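Local coordinates for hemoglobin-like protein (Methylacidiphilum infernorum, PDB 4NK2) that binds heme b as a group II truncated haemoglobin and probably binds and carries oxygen, at residues 47-52 and 163-168. Residues are numbered along the deposited sequence; the frame is centred on the assembly and turned at random.
Sequences VKFPSK and ESFSIR. With HEM (protoporphyrin IX containing Fe), chain C.
Val-47, near the end of strand 35-48, makes the aliphatic part of this buried contact, with its branches divided between three residues of 163-168. Val-47 CG1, anti to the backbone N (chi1 177°), lies 3.9 Å from CB of Phe-165. Val-47 CG2, anti to the carbonyl carbon, fits between Ser-164 and Arg-168: it is 3.3 Å from Ser-164 OG and 3.6 Å from Arg-168 NE, meeting the arginine tip to tip. No hydrogen bond joins the two segments. Ser-164 OG bonds instead to the carbonyl of Glu-46, while Arg-168 NH2 reaches the carbonyls of Pro-45 and of Glu-37 of the second subunit.

The aromatic pair is edge-to-face. Phe-49 turns its edge toward the face of Phe-165, with ring centroids 5.2 Å apart and planes at 58°; Phe-49 CZ sits 3.9 Å above the Phe-165 plane, shifted toward the rim. Phe-165 has CG anti to its backbone N (chi1 -166°), and its ring edge meets the heme, where Phe-165 CD2 lies 3.4 Å from the heme vinyl carbon CBC. The ring therefore touches Phe-49 over one face and the heme vinyl at its edge. Ser-166 also lines the heme pocket, its CA 3.7 Å from the heme methyl CMC. An alanine in place of Phe-165 would remove the ring and so probably leave the heme vinyl and Phe-49 less well packed.

In the globin fold, the contact sets the strand and loop leading to helix 53-75 against the end of helix 155-165 and the 3-10 turn after it. Trp-161 of that helix meets both phenylalanine rings, and Val-47 and Lys-48 pair antiparallel with a strand of the second subunit, continuing the sheet across the dimer interface.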
loop_
_atom_site.group_PDB
_atom_site.type_symbol
_atom_site.label_atom_id
_atom_site.label_comp_id
_atom_site.label_asym_id
_atom_site.label_seq_id
_atom_site.Cartn_x
_atom_site.Cartn_y
_atom_site.Cartn_z
ATOM N N VAL A 47 4.175 -17.814 5.568
ATOM C CA VAL A 47 5.626 -17.783 5.343
ATOM C C VAL A 47 6.344 -18.890 6.130
ATOM O O VAL A 47 6.272 -18.941 7.369
ATOM C CB VAL A 47 6.253 -16.447 5.739
ATOM C CG1 VAL A 47 7.767 -16.507 5.552
ATOM C CG2 VAL A 47 5.672 -15.316 4.911
ATOM N N LYS A 48 7.053 -19.761 5.427
ATOM C CA LYS A 48 7.849 -20.780 6.077
ATOM C C LYS A 48 9.302 -20.357 6.119
ATOM O O LYS A 48 9.947 -20.311 5.103
ATOM C CB LYS A 48 7.740 -22.091 5.324
ATOM C CG LYS A 48 6.354 -22.476 4.955
ATOM C CD LYS A 48 5.912 -23.662 5.751
ATOM C CE LYS A 48 5.363 -24.746 4.875
ATOM N NZ LYS A 48 4.797 -25.826 5.708
ATOM N N PHE A 49 9.805 -20.052 7.301
ATOM C CA PHE A 49 11.208 -19.671 7.470
ATOM C C PHE A 49 12.061 -20.927 7.292
ATOM O O PHE A 49 11.579 -22.032 7.543
ATOM C CB PHE A 49 11.446 -19.033 8.840
ATOM C CG PHE A 49 11.242 -17.526 8.858
ATOM C CD1 PHE A 49 9.998 -16.973 8.584
ATOM C CD2 PHE A 49 12.299 -16.673 9.157
ATOM C CE1 PHE A 49 9.810 -15.578 8.606
ATOM C CE2 PHE A 49 12.125 -15.289 9.183
ATOM C CZ PHE A 49 10.879 -14.740 8.904
ATOM N N PRO A 50 13.320 -20.761 6.843
ATOM C CA PRO A 50 14.187 -21.911 6.536
ATOM C C PRO A 50 14.505 -22.694 7.797
ATOM O O PRO A 50 14.604 -22.072 8.850
ATOM C CB PRO A 50 15.481 -21.259 6.038
ATOM C CG PRO A 50 15.100 -19.829 5.688
ATOM C CD PRO A 50 14.005 -19.473 6.643
ATOM N N SER A 51 14.676 -24.015 7.708
ATOM C CA SER A 51 15.166 -24.755 8.861
ATOM C C SER A 51 16.668 -24.559 8.949
ATOM O O SER A 51 17.295 -24.100 7.984
ATOM C CB SER A 51 14.852 -26.248 8.731
ATOM O OG SER A 51 15.521 -26.795 7.618
ATOM N N LYS A 52 17.244 -24.915 10.097
ATOM C CA LYS A 52 18.683 -24.788 10.319
ATOM C C LYS A 52 19.514 -25.598 9.324
ATOM O O LYS A 52 20.719 -25.363 9.188
ATOM C CB LYS A 52 19.034 -25.215 11.747
ATOM C CG LYS A 52 20.513 -25.065 12.111
ATOM C CD LYS A 52 20.697 -25.168 13.633
ATOM C CE LYS A 52 22.147 -24.972 14.067
ATOM N NZ LYS A 52 22.312 -25.136 15.547
ATOM N N GLU A 163 10.278 -15.830 -1.427
ATOM C CA GLU A 163 9.155 -15.600 -2.346
ATOM C C GLU A 163 7.906 -15.205 -1.584
ATOM O O GLU A 163 7.144 -14.345 -2.031
ATOM C CB GLU A 163 8.840 -16.850 -3.186
ATOM C CG GLU A 163 7.773 -16.611 -4.265
ATOM C CD GLU A 163 6.331 -16.693 -3.744
ATOM O OE1 GLU A 163 6.091 -17.270 -2.647
ATOM O OE2 GLU A 163 5.420 -16.200 -4.461
ATOM N N SER A 164 7.673 -15.839 -0.438
ATOM C CA SER A 164 6.484 -15.496 0.335
ATOM C C SER A 164 6.718 -14.317 1.270
ATOM O O SER A 164 5.870 -13.436 1.369
ATOM C CB SER A 164 5.956 -16.697 1.120
ATOM O OG SER A 164 4.837 -16.294 1.895
ATOM N N PHE A 165 7.859 -14.305 1.959
ATOM C CA PHE A 165 8.130 -13.260 2.943
ATOM C C PHE A 165 8.164 -11.900 2.258
ATOM O O PHE A 165 7.737 -10.890 2.829
ATOM C CB PHE A 165 9.468 -13.519 3.641
ATOM C CG PHE A 165 9.680 -12.696 4.892
ATOM C CD1 PHE A 165 8.605 -12.302 5.680
ATOM C CD2 PHE A 165 10.960 -12.334 5.290
ATOM C CE1 PHE A 165 8.808 -11.558 6.843
ATOM C CE2 PHE A 165 11.167 -11.581 6.450
ATOM C CZ PHE A 165 10.091 -11.193 7.219
ATOM N N SER A 166 8.675 -11.871 1.028
ATOM C CA SER A 166 8.795 -10.618 0.284
ATOM C C SER A 166 7.434 -9.972 0.032
ATOM O O SER A 166 7.333 -8.753 -0.136
ATOM C CB SER A 166 9.544 -10.830 -1.040
ATOM O OG SER A 166 8.915 -11.799 -1.877
ATOM N N ILE A 167 6.372 -10.768 0.006
ATOM C CA ILE A 167 5.053 -10.168 -0.228
ATOM C C ILE A 167 4.697 -9.136 0.855
ATOM O O ILE A 167 4.042 -8.128 0.572
ATOM C CB ILE A 167 3.957 -11.232 -0.309
ATOM C CG1 ILE A 167 4.209 -12.147 -1.519
ATOM C CG2 ILE A 167 2.607 -10.575 -0.440
ATOM C CD1 ILE A 167 3.243 -13.325 -1.598
ATOM N N ARG A 168 5.115 -9.397 2.092
ATOM C CA ARG A 168 4.793 -8.519 3.216
ATOM C C ARG A 168 5.611 -7.246 3.246
ATOM O O ARG A 168 5.369 -6.373 4.083
ATOM C CB ARG A 168 5.007 -9.262 4.529
ATOM C CG ARG A 168 4.462 -10.659 4.489
ATOM C CD ARG A 168 4.366 -11.262 5.869
ATOM N NE ARG A 168 3.581 -12.489 5.808
ATOM C CZ ARG A 168 2.927 -13.012 6.837
ATOM N NH1 ARG A 168 2.964 -12.410 8.018
ATOM N NH2 ARG A 168 2.233 -14.127 6.673
HETATM C CHA HEM C . 16.780 -3.098 4.076
HETATM C CHB HEM C . 14.846 -3.068 -0.357
HETATM C CHC HEM C . 12.570 -7.265 0.644
HETATM C CHD HEM C . 15.944 -7.899 4.106
HETATM C C1A HEM C . 16.397 -2.656 2.834
HETATM C C2A HEM C . 16.616 -1.327 2.266
HETATM C C3A HEM C . 16.071 -1.341 1.032
HETATM C C4A HEM C . 15.495 -2.657 0.790
HETATM C CMA HEM C . 16.042 -0.195 -0.005
HETATM C CAA HEM C . 17.335 -0.142 2.976
HETATM C CBA HEM C . 16.242 0.740 3.614
HETATM C CGA HEM C . 16.727 1.951 4.406
HETATM O O1A HEM C . 16.148 3.062 4.231
HETATM O O2A HEM C . 17.676 1.845 5.230
HETATM C C1B HEM C . 13.974 -4.140 -0.468
HETATM C C2B HEM C . 13.001 -4.377 -1.522
HETATM C C3B HEM C . 12.371 -5.534 -1.249
HETATM C C4B HEM C . 12.916 -6.086 -0.012
HETATM C CMB HEM C . 12.740 -3.485 -2.754
HETATM C CAB HEM C . 11.260 -6.148 -2.120
HETATM C CBB HEM C . 10.490 -7.122 -1.620
HETATM C C1C HEM C . 13.317 -7.849 1.650
HETATM C C2C HEM C . 13.171 -9.186 2.209
HETATM C C3C HEM C . 14.102 -9.345 3.171
HETATM C C4C HEM C . 14.883 -8.125 3.251
HETATM C CMC HEM C . 12.108 -10.223 1.783
HETATM C CAC HEM C . 14.368 -10.591 4.048
HETATM C CBC HEM C . 13.931 -11.807 3.690
HETATM C C1D HEM C . 16.398 -6.669 4.523
HETATM C C2D HEM C . 17.131 -6.385 5.748
HETATM C C3D HEM C . 17.394 -4.887 5.716
HETATM C C4D HEM C . 16.789 -4.408 4.494
HETATM C CMD HEM C . 17.587 -7.366 6.856
HETATM C CAD HEM C . 18.123 -4.058 6.797
HETATM C CBD HEM C . 17.092 -3.745 7.886
HETATM C CGD HEM C . 17.791 -2.930 8.950
HETATM O O1D HEM C . 18.092 -1.741 8.685
HETATM O O2D HEM C . 18.057 -3.475 10.054
HETATM N NA HEM C . 15.720 -3.428 1.910
HETATM N NB HEM C . 13.885 -5.204 0.418
HETATM N NC HEM C . 14.377 -7.249 2.317
HETATM N ND HEM C . 16.221 -5.485 3.824
HETATM FE FE HEM C . 14.969 -5.330 2.162
#